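Local structure of glycoside hydrolase (Streptococcus pneumoniae serotype 4, 6ORH) at residues A166-N171 / G197-F202; T207-I212 / I253-V258; E367-S372 / A426-V431. The protein probably hydrolyses alpha-L-fucosidic linkages, taking part in the breakdown of host-derived carbohydrate antigens. The protein carries 2 engineered substitutions. All coordinates share one frame; numbering follows the deposited sequence.

In the fold
Along the chain the three contacts follow one another in series, and they divide between two modules. Contacts 1 and 2 belong to the curled, mainly parallel sheet of the TIM-barrel-like alpha-L-fucosidase domain; their centres lie about 11 Å apart and strands 200-202 and 209-211 are successive in the chain. They touch where W169 NE1 meets E255 OE1, and both reach the same bound galactose, so together they build part of the glycan pocket. Contact 3 joins strands 364-370 and 428-436 in the F5/8 type C module, its centre about 42 Å from that of contact 1 and 36 Å from that of contact 2, far from the pocket those two line, though glycan-contacting W404 packs against it.

Contact 1: residues A166-N171 / G197-F202. Engineered in segment 166-171: N171 (natural residue Asp). With GAL (beta-D-galactopyranose), chain C; FUC (alpha-L-fucopyranose), chain B.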
loop_
_atom_site.group_PDB
_atom_site.type_symbol
_atom_site.label_atom_id
_atom_site.label_comp_id
_atom_site.label_asym_id
_atom_site.label_seq_id
_atom_site.Cartn_x
_atom_site.Cartn_y
_atom_site.Cartn_z
ATOM N N ALA A 166 -20.359 12.268 20.942
ATOM C CA ALA A 166 -19.202 11.378 20.905
ATOM C C ALA A 166 -17.989 12.006 20.208
ATOM O O ALA A 166 -16.869 11.535 20.416
ATOM C CB ALA A 166 -19.590 10.068 20.242
ATOM N N GLU A 167 -18.212 13.017 19.351
ATOM C CA GLU A 167 -17.081 13.576 18.615
ATOM C C GLU A 167 -17.389 15.015 18.210
ATOM O O GLU A 167 -18.518 15.308 17.835
ATOM C CB GLU A 167 -16.828 12.734 17.361
ATOM C CG GLU A 167 -15.564 13.119 16.568
ATOM C CD GLU A 167 -15.105 12.024 15.612
ATOM O OE1 GLU A 167 -15.485 10.842 15.810
ATOM O OE2 GLU A 167 -14.347 12.325 14.663
ATOM N N VAL A 168 -16.377 15.889 18.326
ATOM C CA VAL A 168 -16.477 17.257 17.815
ATOM C C VAL A 168 -15.435 17.384 16.704
ATOM O O VAL A 168 -14.301 16.973 16.923
ATOM C CB VAL A 168 -16.228 18.281 18.943
ATOM C CG1 VAL A 168 -16.122 19.699 18.377
ATOM C CG2 VAL A 168 -17.338 18.213 20.004
ATOM N N TRP A 169 -15.826 17.958 15.549
ATOM C CA TRP A 169 -14.928 18.051 14.402
ATOM C C TRP A 169 -14.542 19.510 14.168
ATOM O O TRP A 169 -15.417 20.366 13.933
ATOM C CB TRP A 169 -15.654 17.491 13.156
ATOM C CG TRP A 169 -14.940 16.344 12.502
ATOM C CD1 TRP A 169 -14.901 15.049 12.934
ATOM C CD2 TRP A 169 -14.203 16.373 11.265
ATOM N NE1 TRP A 169 -14.172 14.267 12.079
ATOM C CE2 TRP A 169 -13.772 15.045 11.020
ATOM C CE3 TRP A 169 -13.872 17.383 10.335
ATOM C CZ2 TRP A 169 -13.022 14.691 9.902
ATOM C CZ3 TRP A 169 -13.165 17.008 9.203
ATOM C CH2 TRP A 169 -12.710 15.695 9.020
ATOM N N MET A 170 -13.218 19.774 14.206
ATOM C CA MET A 170 -12.664 21.098 13.921
ATOM C C MET A 170 -11.785 21.008 12.674
ATOM O O MET A 170 -10.582 20.733 12.736
ATOM C CB MET A 170 -11.812 21.543 15.119
ATOM C CG MET A 170 -12.654 21.634 16.375
ATOM S SD MET A 170 -11.623 22.096 17.761
ATOM C CE MET A 170 -12.831 22.157 19.088
ATOM N N ASN A 171 -12.409 21.210 11.516
ATOM C CA ASN A 171 -11.716 21.097 10.241
ATOM C C ASN A 171 -10.542 22.068 10.198
ATOM O O ASN A 171 -10.692 23.201 10.630
ATOM C CB ASN A 171 -12.718 21.414 9.118
ATOM C CG ASN A 171 -12.266 20.832 7.806
ATOM O OD1 ASN A 171 -11.249 21.242 7.252
ATOM N ND2 ASN A 171 -13.023 19.903 7.275
ATOM N N GLY A 197 -17.361 15.628 28.773
ATOM C CA GLY A 197 -16.403 14.672 29.313
ATOM C C GLY A 197 -15.330 14.271 28.299
ATOM O O GLY A 197 -14.677 15.154 27.739
ATOM N N ASP A 198 -15.118 12.966 28.084
ATOM C CA ASP A 198 -14.012 12.571 27.225
ATOM C C ASP A 198 -14.461 12.412 25.768
ATOM O O ASP A 198 -13.819 11.685 25.016
ATOM C CB ASP A 198 -13.151 11.407 27.744
ATOM C CG ASP A 198 -11.713 11.482 27.212
ATOM O OD1 ASP A 198 -11.284 12.576 26.766
ATOM O OD2 ASP A 198 -11.026 10.450 27.200
ATOM N N CYS A 199 -15.504 13.158 25.379
ATOM C CA CYS A 199 -15.891 13.326 23.975
ATOM C C CYS A 199 -14.639 13.463 23.097
ATOM O O CYS A 199 -13.761 14.278 23.394
ATOM C CB CYS A 199 -16.720 14.598 23.846
ATOM S SG CYS A 199 -17.342 14.894 22.166
ATOM N N LEU A 200 -14.561 12.686 21.999
ATOM C CA LEU A 200 -13.414 12.742 21.108
ATOM C C LEU A 200 -13.385 14.064 20.342
ATOM O O LEU A 200 -14.429 14.611 20.017
ATOM C CB LEU A 200 -13.530 11.580 20.115
ATOM C CG LEU A 200 -13.528 10.197 20.758
ATOM C CD1 LEU A 200 -13.902 9.142 19.706
ATOM C CD2 LEU A 200 -12.152 9.903 21.324
ATOM N N ILE A 201 -12.178 14.555 20.007
ATOM C CA ILE A 201 -12.081 15.782 19.214
ATOM C C ILE A 201 -11.135 15.552 18.035
ATOM O O ILE A 201 -9.983 15.119 18.218
ATOM C CB ILE A 201 -11.579 16.952 20.094
ATOM C CG1 ILE A 201 -12.500 17.213 21.290
ATOM C CG2 ILE A 201 -11.376 18.194 19.226
ATOM C CD1 ILE A 201 -11.912 18.150 22.348
ATOM N N PHE A 202 -11.642 15.815 16.822
ATOM C CA PHE A 202 -10.816 15.874 15.617
ATOM C C PHE A 202 -10.366 17.323 15.437
ATOM O O PHE A 202 -11.198 18.220 15.419
ATOM C CB PHE A 202 -11.681 15.467 14.411
ATOM C CG PHE A 202 -10.956 15.526 13.090
ATOM C CD1 PHE A 202 -10.748 16.748 12.463
ATOM C CD2 PHE A 202 -10.509 14.373 12.468
ATOM C CE1 PHE A 202 -10.101 16.806 11.237
ATOM C CE2 PHE A 202 -9.853 14.423 11.242
ATOM C CZ PHE A 202 -9.630 15.645 10.637
HETATM C C1 GAL C . -8.133 19.056 5.092
HETATM C C2 GAL C . -7.475 19.869 6.228
HETATM C C3 GAL C . -7.303 19.012 7.491
HETATM C C4 GAL C . -8.557 18.192 7.813
HETATM C C5 GAL C . -8.967 17.437 6.540
HETATM C C6 GAL C . -10.188 16.566 6.713
HETATM O O2 GAL C . -6.175 20.307 5.800
HETATM O O3 GAL C . -6.913 19.852 8.614
HETATM O O4 GAL C . -9.655 19.046 8.243
HETATM O O5 GAL C . -9.331 18.432 5.553
HETATM O O6 GAL C . -10.344 15.734 5.532
HETATM C C1 FUC B . -11.901 19.834 4.047
HETATM C C2 FUC B . -13.056 20.780 3.767
HETATM C C3 FUC B . -14.074 20.026 2.919
HETATM C C4 FUC B . -14.656 18.858 3.722
HETATM C C5 FUC B . -13.479 17.948 4.152
HETATM C C6 FUC B . -13.920 16.854 5.108
HETATM O O2 FUC B . -12.522 21.896 3.032
HETATM O O3 FUC B . -15.120 20.935 2.528
HETATM O O4 FUC B . -15.393 19.390 4.859
HETATM O O5 FUC B . -12.390 18.714 4.806
#
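W169 and F202 carry this contact as a face-to-face stack. The phenyl ring lies over the face of the six-membered ring of the indole, the two centroids 3.6 Å apart and the planes within 6° of each other, both side chains pointing the same way. F202 has CG anti to its backbone N (chi1 178°), and its CB sits over the five-membered ring of W169, 3.7 Å from that centroid, adding a CH-pi contact. Beyond the stack, the galactose meets both rings at their edges, its C6 lying 3.5 Å from W169 CH2. The engineered N171 reaches both sugars: ND2 gives FUC O5 a nearly straight hydrogen bond of 2.8 Å (177°), while OD1 accepts from A173 N and, weakly, from GAL O4.

Backbone bonds join the parallel strands, from V168 N to L200 O and from M170 N to F202 O. Between the segments the fit is looser at M170, whose SD stands 4.2 Å from I201 CG2; helix 185-196 packs against both residues. At the partly exposed A166, C199 SG rests 3.5 Å from A166 C, and L200 N reaches A166 O at 3.0 Å from above the carbonyl plane. Strand 167-169, helix 185-196 and strand 200-202 form a beta-alpha-beta unit of a TIM-type barrel, whose strand ends here line the glycan pocket.

Contact 2: residues T207-I212 / I253-V258; sequences TSIRWI and IGEADV. With GAL (beta-D-galactopyranose), chain C.
W211 keeps CG anti to its backbone N (chi1 -172°), while D257 holds CG between its own N and carbonyl carbon (chi1 60°), and these rotations help bring indole and carboxylate together. OD1 of D257 lies at the indole edge, in the ring plane, 3.0 Å from W211 NE1; the N-H points well aside (124°), making the hydrogen bond weak. The two side chains cross at about a right angle. OD2, the other carboxylate oxygen, accepts from GAL O6 at 2.6 Å, and the sugar lies over the indole, with GAL C5 3.5 Å above the centre of one face. E406 of the second subunit also packs on W211.

Nearer the start of the strands the pairing is parallel and regular, R210 N bonding to I253 O at 2.8 Å and E255 N to R210 O. I209 CG2 packs 3.5 Å from E255 CB as the two side chains cross. G254, centre of an inverse gamma turn, has no side chain, and R210 and I212 close on it: G254 CA lies 3.8 Å above the centre of the guanidinium, and I212 CD1 approaches G254 O to 3.5 Å. The buried guanidinium is satisfied by L241 O, S252 OG and W224 O, and the carboxylate of E255 by Y18 and W169.

Chemically, then, one oxygen of D257 takes the sugar hydroxyl at short range and the other only a weak bond from the indole, so the acid binds galactose O6 beside the ring on which the sugar rests; a contribution to substrate recognition is plausible.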
loop_
_atom_site.group_PDB
_atom_site.type_symbol
_atom_site.label_atom_id
_atom_site.label_comp_id
_atom_site.label_asym_id
_atom_site.label_seq_id
_atom_site.Cartn_x
_atom_site.Cartn_y
_atom_site.Cartn_z
ATOM N N THR A 207 -5.214 16.429 19.857
ATOM C CA THR A 207 -6.442 15.896 20.438
ATOM C C THR A 207 -6.504 14.384 20.231
ATOM O O THR A 207 -5.556 13.761 19.762
ATOM C CB THR A 207 -7.649 16.659 19.876
ATOM O OG1 THR A 207 -7.524 16.631 18.446
ATOM C CG2 THR A 207 -7.685 18.093 20.354
ATOM N N SER A 208 -7.647 13.777 20.587
ATOM C CA SER A 208 -7.762 12.328 20.586
ATOM C C SER A 208 -7.894 11.752 19.183
ATOM O O SER A 208 -7.647 10.550 19.004
ATOM C CB SER A 208 -8.902 11.891 21.487
ATOM O OG SER A 208 -10.055 12.718 21.257
ATOM N N ILE A 209 -8.325 12.569 18.204
ATOM C CA ILE A 209 -8.424 12.157 16.806
ATOM C C ILE A 209 -7.581 13.092 15.935
ATOM O O ILE A 209 -7.656 14.296 16.112
ATOM C CB ILE A 209 -9.887 12.137 16.332
ATOM C CG1 ILE A 209 -10.772 11.312 17.284
ATOM C CG2 ILE A 209 -9.969 11.605 14.884
ATOM C CD1 ILE A 209 -12.222 11.190 16.848
ATOM N N ARG A 210 -6.809 12.533 14.986
ATOM C CA ARG A 210 -6.107 13.321 13.980
ATOM C C ARG A 210 -6.634 12.943 12.595
ATOM O O ARG A 210 -7.264 11.895 12.406
ATOM C CB ARG A 210 -4.590 13.029 14.028
ATOM C CG ARG A 210 -4.197 11.631 13.528
ATOM C CD ARG A 210 -2.673 11.523 13.542
ATOM N NE ARG A 210 -2.260 10.251 12.926
ATOM C CZ ARG A 210 -2.242 9.093 13.570
ATOM N NH1 ARG A 210 -2.602 9.038 14.850
ATOM N NH2 ARG A 210 -1.877 7.990 12.901
ATOM N N TRP A 211 -6.331 13.800 11.619
ATOM C CA TRP A 211 -6.576 13.445 10.240
ATOM C C TRP A 211 -5.567 12.393 9.779
ATOM O O TRP A 211 -4.415 12.457 10.195
ATOM C CB TRP A 211 -6.446 14.737 9.438
ATOM C CG TRP A 211 -6.877 14.519 8.023
ATOM C CD1 TRP A 211 -7.882 13.722 7.557
ATOM C CD2 TRP A 211 -6.267 15.126 6.879
ATOM N NE1 TRP A 211 -7.945 13.788 6.190
ATOM C CE2 TRP A 211 -6.969 14.644 5.748
ATOM C CE3 TRP A 211 -5.220 16.032 6.704
ATOM C CZ2 TRP A 211 -6.658 15.060 4.448
ATOM C CZ3 TRP A 211 -4.915 16.448 5.416
ATOM C CH2 TRP A 211 -5.611 15.949 4.314
ATOM N N ILE A 212 -6.004 11.432 8.941
ATOM C CA ILE A 212 -5.100 10.417 8.398
ATOM C C ILE A 212 -4.199 10.995 7.299
ATOM O O ILE A 212 -3.231 10.340 6.893
ATOM C CB ILE A 212 -5.868 9.179 7.897
ATOM C CG1 ILE A 212 -4.963 7.954 7.700
ATOM C CG2 ILE A 212 -6.622 9.495 6.604
ATOM C CD1 ILE A 212 -4.393 7.383 9.015
ATOM N N ILE A 253 -6.090 8.513 17.269
ATOM C CA ILE A 253 -6.686 7.766 16.150
ATOM C C ILE A 253 -6.542 8.576 14.858
ATOM O O ILE A 253 -7.054 9.707 14.811
ATOM C CB ILE A 253 -8.167 7.525 16.456
ATOM C CG1 ILE A 253 -8.330 6.614 17.679
ATOM C CG2 ILE A 253 -8.908 6.975 15.236
ATOM C CD1 ILE A 253 -9.758 6.518 18.161
ATOM N N GLY A 254 -5.926 7.973 13.830
ATOM C CA GLY A 254 -5.896 8.599 12.495
ATOM C C GLY A 254 -7.187 8.253 11.743
ATOM O O GLY A 254 -7.272 7.231 11.056
ATOM N N GLU A 255 -8.201 9.101 11.911
ATOM C CA GLU A 255 -9.529 8.833 11.352
ATOM C C GLU A 255 -9.477 8.942 9.825
ATOM O O GLU A 255 -8.977 9.922 9.285
ATOM C CB GLU A 255 -10.471 9.898 11.920
ATOM C CG GLU A 255 -11.936 9.636 11.639
ATOM C CD GLU A 255 -12.772 10.726 12.285
ATOM O OE1 GLU A 255 -12.650 11.867 11.825
ATOM O OE2 GLU A 255 -13.537 10.425 13.228
ATOM N N ALA A 256 -10.045 7.942 9.118
ATOM C CA ALA A 256 -9.986 7.922 7.654
ATOM C C ALA A 256 -11.315 8.399 7.083
ATOM O O ALA A 256 -12.232 7.591 6.967
ATOM C CB ALA A 256 -9.695 6.510 7.194
ATOM N N ASP A 257 -11.388 9.690 6.731
ATOM C CA ASP A 257 -12.617 10.258 6.194
ATOM C C ASP A 257 -12.582 10.230 4.677
ATOM O O ASP A 257 -11.562 10.519 4.061
ATOM C CB ASP A 257 -12.810 11.697 6.700
ATOM C CG ASP A 257 -11.695 12.673 6.315
ATOM O OD1 ASP A 257 -10.487 12.281 6.366
ATOM O OD2 ASP A 257 -12.011 13.817 5.961
ATOM N N VAL A 258 -13.741 9.954 4.069
ATOM C CA VAL A 258 -13.781 9.869 2.618
ATOM C C VAL A 258 -15.242 9.989 2.235
ATOM O O VAL A 258 -16.100 9.475 2.957
ATOM C CB VAL A 258 -13.153 8.548 2.119
ATOM C CG1 VAL A 258 -13.779 7.317 2.785
ATOM C CG2 VAL A 258 -13.252 8.420 0.594
HETATM C C1 GAL C . -8.133 19.056 5.092
HETATM C C2 GAL C . -7.475 19.869 6.228
HETATM C C3 GAL C . -7.303 19.012 7.491
HETATM C C4 GAL C . -8.557 18.192 7.813
HETATM C C5 GAL C . -8.967 17.437 6.540
HETATM C C6 GAL C . -10.188 16.566 6.713
HETATM O O2 GAL C . -6.175 20.307 5.800
HETATM O O3 GAL C . -6.913 19.852 8.614
HETATM O O4 GAL C . -9.655 19.046 8.243
HETATM O O5 GAL C . -9.331 18.432 5.553
HETATM O O6 GAL C . -10.344 15.734 5.532
#

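Contact 3: residues E367-S372 / A426-V431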
loop_
_atom_site.group_PDB
_atom_site.type_symbol
_atom_site.label_atom_id
_atom_site.label_comp_id
_atom_site.label_asym_id
_atom_site.label_seq_id
_atom_site.Cartn_x
_atom_site.Cartn_y
_atom_site.Cartn_z
ATOM N N GLU A 367 1.714 -21.289 15.276
ATOM C CA GLU A 367 1.219 -22.118 14.185
ATOM C C GLU A 367 -0.192 -22.583 14.527
ATOM O O GLU A 367 -0.428 -23.064 15.651
ATOM C CB GLU A 367 2.133 -23.331 13.976
ATOM C CG GLU A 367 1.714 -24.201 12.795
ATOM C CD GLU A 367 2.763 -25.232 12.400
ATOM O OE1 GLU A 367 3.956 -24.901 12.417
ATOM O OE2 GLU A 367 2.387 -26.383 12.089
ATOM N N LEU A 368 -1.108 -22.403 13.570
ATOM C CA LEU A 368 -2.494 -22.833 13.729
ATOM C C LEU A 368 -2.679 -24.107 12.919
ATOM O O LEU A 368 -2.234 -24.174 11.774
ATOM C CB LEU A 368 -3.470 -21.779 13.189
ATOM C CG LEU A 368 -3.731 -20.591 14.115
ATOM C CD1 LEU A 368 -2.526 -19.668 14.120
ATOM C CD2 LEU A 368 -4.957 -19.810 13.671
ATOM N N ASP A 369 -3.380 -25.085 13.521
ATOM C CA ASP A 369 -3.832 -26.282 12.823
ATOM C C ASP A 369 -5.358 -26.271 12.826
ATOM O O ASP A 369 -5.961 -26.403 13.881
ATOM C CB ASP A 369 -3.291 -27.543 13.514
ATOM C CG ASP A 369 -3.683 -28.835 12.796
ATOM O OD1 ASP A 369 -4.546 -28.793 11.899
ATOM O OD2 ASP A 369 -3.096 -29.880 13.138
ATOM N N LEU A 370 -5.960 -26.070 11.652
ATOM C CA LEU A 370 -7.398 -25.910 11.516
ATOM C C LEU A 370 -8.096 -27.262 11.651
ATOM O O LEU A 370 -9.326 -27.303 11.764
ATOM C CB LEU A 370 -7.728 -25.283 10.157
ATOM C CG LEU A 370 -7.067 -23.936 9.867
ATOM C CD1 LEU A 370 -7.563 -23.386 8.542
ATOM C CD2 LEU A 370 -7.356 -22.950 10.996
ATOM N N GLY A 371 -7.306 -28.345 11.636
ATOM C CA GLY A 371 -7.851 -29.684 11.859
ATOM C C GLY A 371 -8.283 -30.374 10.561
ATOM O O GLY A 371 -8.369 -31.601 10.507
ATOM N N SER A 372 -8.586 -29.568 9.542
ATOM C CA SER A 372 -8.909 -30.008 8.192
ATOM C C SER A 372 -8.590 -28.863 7.229
ATOM O O SER A 372 -8.434 -27.722 7.674
ATOM C CB SER A 372 -10.355 -30.449 8.092
ATOM O OG SER A 372 -11.237 -29.348 8.253
ATOM N N ALA A 426 -5.855 -24.659 2.878
ATOM C CA ALA A 426 -4.766 -25.024 3.768
ATOM C C ALA A 426 -5.305 -25.393 5.141
ATOM O O ALA A 426 -6.409 -25.000 5.526
ATOM C CB ALA A 426 -3.738 -23.911 3.846
ATOM N N GLN A 427 -4.502 -26.165 5.868
ATOM C CA GLN A 427 -4.855 -26.614 7.194
ATOM C C GLN A 427 -3.912 -25.999 8.226
ATOM O O GLN A 427 -4.286 -25.879 9.394
ATOM C CB GLN A 427 -4.775 -28.141 7.239
ATOM C CG GLN A 427 -5.086 -28.706 8.614
ATOM C CD GLN A 427 -5.347 -30.193 8.554
ATOM O OE1 GLN A 427 -5.761 -30.728 7.521
ATOM N NE2 GLN A 427 -5.070 -30.850 9.663
ATOM N N LYS A 428 -2.669 -25.685 7.804
ATOM C CA LYS A 428 -1.687 -25.148 8.731
ATOM C C LYS A 428 -1.235 -23.754 8.296
ATOM O O LYS A 428 -0.932 -23.521 7.127
ATOM C CB LYS A 428 -0.510 -26.106 8.901
ATOM C CG LYS A 428 -0.930 -27.474 9.443
ATOM C CD LYS A 428 0.221 -28.390 9.742
ATOM C CE LYS A 428 -0.234 -29.762 10.197
ATOM N NZ LYS A 428 0.927 -30.577 10.637
ATOM N N ILE A 429 -1.208 -22.845 9.278
ATOM C CA ILE A 429 -0.854 -21.445 9.063
ATOM C C ILE A 429 0.163 -21.040 10.120
ATOM O O ILE A 429 0.052 -21.464 11.267
ATOM C CB ILE A 429 -2.130 -20.564 9.153
ATOM C CG1 ILE A 429 -3.216 -20.970 8.144
ATOM C CG2 ILE A 429 -1.782 -19.086 9.030
ATOM C CD1 ILE A 429 -4.187 -22.021 8.687
ATOM N N ARG A 430 1.142 -20.181 9.760
ATOM C CA ARG A 430 2.042 -19.623 10.759
ATOM C C ARG A 430 1.899 -18.105 10.757
ATOM O O ARG A 430 1.847 -17.491 9.685
ATOM C CB ARG A 430 3.512 -19.955 10.480
ATOM C CG ARG A 430 3.861 -21.398 10.839
ATOM C CD ARG A 430 5.134 -21.909 10.194
ATOM N NE ARG A 430 5.359 -23.263 10.727
ATOM C CZ ARG A 430 6.398 -24.042 10.411
ATOM N NH1 ARG A 430 7.350 -23.613 9.593
ATOM N NH2 ARG A 430 6.493 -25.250 10.944
ATOM N N VAL A 431 1.779 -17.556 11.968
ATOM C CA VAL A 431 1.867 -16.115 12.179
ATOM C C VAL A 431 3.208 -15.872 12.859
ATOM O O VAL A 431 3.490 -16.405 13.946
ATOM C CB VAL A 431 0.669 -15.583 12.994
ATOM C CG1 VAL A 431 0.836 -14.101 13.356
ATOM C CG2 VAL A 431 -0.610 -15.748 12.174
#
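E367 opens the contact with a side-on salt bridge to R430, in which NE and NH2 both grip one oxygen. OE1 lies in the guanidinium plane, 2.7 Å from R430 NE and 3.0 Å from R430 NH2, and both nitrogens approach from the same face of the carboxylate, NE from above its plane (46° out of it). OE2 instead comes near the alkyl chain of K428, whose ammonium lies between E367 and D369 without touching either charge, a placement that may favour both carboxylates electrostatically.

L368 turns to the other face and pairs with I429 through two backbone bonds, L368 N to I429 O at 2.7 Å and I429 N to L368 O. At D369, CG is anti to the backbone N (chi1 -178°), and OD1 holds two donors: Q427 NE2 meets its syn lone pair at 3.1 Å, and G371 N reaches it at 2.8 Å from above the carboxylate plane, closing an Asx turn. L370 N donates almost straight (176°) to Q427 O, and L370 CD1 packs 3.6 Å from I429 CD1. At G371, whose positive phi suits glycine, the chain turns a corner; beyond it S372 CA lies 3.3 Å from Q427 OE1.

Both segments turn a corner here, near 371-372 and 427, crossing from one antiparallel sheet of the F5/8 type C sandwich to the other. Strand 428-436 lies between 364-370 and 391-400; L368, L370 and I429 face strand 441-448 of the second sheet, while R430 makes a cation-pi contact with W404 and salt-bridges E176 of the second subunit.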